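Local coordinates for protein AggB (Escherichia coli, PDB 4PHX) that forms the minor subunit of type I aggregative adherence fimbriae and probably serves in bacterial adhesion, at residues Asn44-Val47 against Gly48-Ile51. Numbering follows the deposited sequence.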
ATOM      1  N   ASN B  44       9.280  -5.190  23.709  1.00 56.22           N
ATOM      2  CA  ASN B  44       9.818  -4.284  22.710  1.00 54.77           C
ATOM      3  C   ASN B  44       8.735  -3.375  22.164  1.00 59.08           C
ATOM      4  O   ASN B  44       8.250  -3.570  21.056  1.00 61.61           O
ATOM      5  CB  ASN B  44      10.471  -5.051  21.559  1.00 51.71           C
ATOM      6  CG  ASN B  44      11.140  -4.115  20.537  1.00 66.67           C
ATOM      7  OD1 ASN B  44      10.603  -3.874  19.442  1.00 61.70           O
ATOM      8  ND2 ASN B  44      12.305  -3.565  20.907  1.00 61.77           N
ATOM      9  N   GLY B  45       8.355  -2.380  22.948  1.00 59.03           N
ATOM     10  CA  GLY B  45       7.367  -1.422  22.499  1.00 56.44           C
ATOM     11  C   GLY B  45       6.049  -1.677  23.193  1.00 57.06           C
ATOM     12  O   GLY B  45       5.980  -1.711  24.422  1.00 54.24           O
ATOM     13  N   LYS B  46       5.003  -1.850  22.390  1.00 58.51           N
ATOM     14  CA  LYS B  46       3.688  -2.200  22.892  1.00 54.74           C
ATOM     15  C   LYS B  46       3.724  -3.569  23.547  1.00 55.37           C
ATOM     16  O   LYS B  46       4.307  -4.508  23.004  1.00 55.26           O
ATOM     17  CB  LYS B  46       2.687  -2.260  21.745  1.00 54.12           C
ATOM     18  CG  LYS B  46       2.712  -1.077  20.804  1.00 60.43           C
ATOM     19  CD  LYS B  46       2.422  -1.523  19.371  1.00 59.18           C
ATOM     20  CE  LYS B  46       3.677  -1.486  18.502  1.00 54.77           C
ATOM     21  NZ  LYS B  46       4.907  -1.916  19.244  1.00 53.89           N
ATOM     22  N   VAL B  47       3.114  -3.680  24.719  1.00 55.01           N
ATOM     23  CA  VAL B  47       2.665  -4.981  25.187  1.00 59.75           C
ATOM     24  C   VAL B  47       1.642  -5.414  24.147  1.00 52.35           C
ATOM     25  O   VAL B  47       0.773  -4.625  23.783  1.00 62.81           O
ATOM     26  CB  VAL B  47       2.000  -4.879  26.577  1.00 58.39           C
ATOM     27  CG1 VAL B  47       1.215  -3.582  26.709  1.00 54.48           C
ATOM     28  CG2 VAL B  47       1.096  -6.082  26.842  1.00 53.94           C
ATOM     29  N   GLY B  48       1.751  -6.625  23.611  1.00 51.80           N
ATOM     30  CA  GLY B  48       2.823  -7.552  23.883  1.00 44.49           C
ATOM     31  C   GLY B  48       3.549  -7.832  22.579  1.00 50.34           C
ATOM     32  O   GLY B  48       3.183  -8.734  21.803  1.00 39.79           O
ATOM     33  N   HIS B  49       4.580  -7.018  22.348  1.00 50.97           N
ATOM     34  CA  HIS B  49       5.504  -7.146  21.234  1.00 49.20           C
ATOM     35  C   HIS B  49       6.901  -7.402  21.797  1.00 48.65           C
ATOM     36  O   HIS B  49       7.319  -6.762  22.764  1.00 51.38           O
ATOM     37  CB  HIS B  49       5.517  -5.860  20.405  1.00 50.37           C
ATOM     38  CG  HIS B  49       4.215  -5.558  19.736  1.00 51.80           C
ATOM     39  ND1 HIS B  49       4.119  -5.304  18.385  1.00 45.64           N
ATOM     40  CD2 HIS B  49       2.956  -5.470  20.231  1.00 48.05           C
ATOM     41  CE1 HIS B  49       2.854  -5.076  18.074  1.00 49.31           C
ATOM     42  NE2 HIS B  49       2.130  -5.163  19.178  1.00 48.26           N
ATOM     43  N   TYR B  50       7.636  -8.307  21.166  1.00 43.29           N
ATOM     44  CA  TYR B  50       8.844  -8.833  21.767  1.00 45.03           C
ATOM     45  C   TYR B  50       9.979  -8.943  20.768  1.00 42.03           C
ATOM     46  O   TYR B  50       9.752  -8.948  19.565  1.00 41.01           O
ATOM     47  CB  TYR B  50       8.561 -10.238  22.309  1.00 41.89           C
ATOM     48  CG  TYR B  50       7.380 -10.354  23.244  1.00 42.77           C
ATOM     49  CD1 TYR B  50       7.556 -10.319  24.631  1.00 40.63           C
ATOM     50  CD2 TYR B  50       6.090 -10.544  22.747  1.00 36.43           C
ATOM     51  CE1 TYR B  50       6.473 -10.449  25.498  1.00 39.15           C
ATOM     52  CE2 TYR B  50       5.015 -10.662  23.589  1.00 33.03           C
ATOM     53  CZ  TYR B  50       5.206 -10.613  24.964  1.00 38.50           C
ATOM     54  OH  TYR B  50       4.129 -10.742  25.800  1.00 35.90           O
ATOM     55  N   ILE B  51      11.196  -9.078  21.286  1.00 43.53           N
ATOM     56  CA  ILE B  51      12.360  -9.426  20.477  1.00 43.98           C
ATOM     57  C   ILE B  51      12.896 -10.771  20.938  1.00 45.00           C
ATOM     58  O   ILE B  51      13.077 -10.990  22.130  1.00 49.60           O
ATOM     59  CB  ILE B  51      13.488  -8.385  20.642  1.00 49.87           C
ATOM     60  CG1 ILE B  51      13.072  -7.036  20.054  1.00 51.28           C
ATOM     61  CG2 ILE B  51      14.770  -8.890  20.001  1.00 48.73           C
ATOM     62  CD1 ILE B  51      13.599  -6.809  18.653  1.00 56.88           C
TER
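Lys46 and His49 meet across a beta turn with a cis peptide bond between Val47 and Gly48. The turn leads into strand 49-53, outermost in its sheet within this chain, of an Ig-like beta sandwich, the fold of this fimbrial subunit. Lys46 O accepts a hydrogen bond from the backbone N-H of His49, 2.6 Å from O to N. This is the tight side of the turn: Lys46 O also lies 3.2 Å from His49 CD2, so the oxygen is tucked against the side chain as well as the amide.

His49 has CG anti to its carbonyl carbon (chi1 -65°), which sets the imidazole beside the lysine. The bent aliphatic chain of Lys46 runs over one ring face. Lys46 CD makes a CH-pi contact 3.9 Å from the centroid of the His49 ring, and NZ sits above the same face, displaced toward the rim. The ring is held from elsewhere through ND1, which is hydrogen-bonded to Asp98 OD2.

The solvent side is looser, and the Lys46 chain is exposed there. Lys46 and Val47 do, however, pack on Tyr83 of a second subunit.

At the other end of the loop, Asn44 N gives a weak bond to His49 O, with an N-H...O angle of 126°. The Asn44 side chain slants across Ile51, and its OD1 is hydrogen-bonded to Lys63 NZ on the adjacent strand 61-67. The closest approach between these side chains is from Asn44 CG to Ile51 CG1, at 3.5 Å.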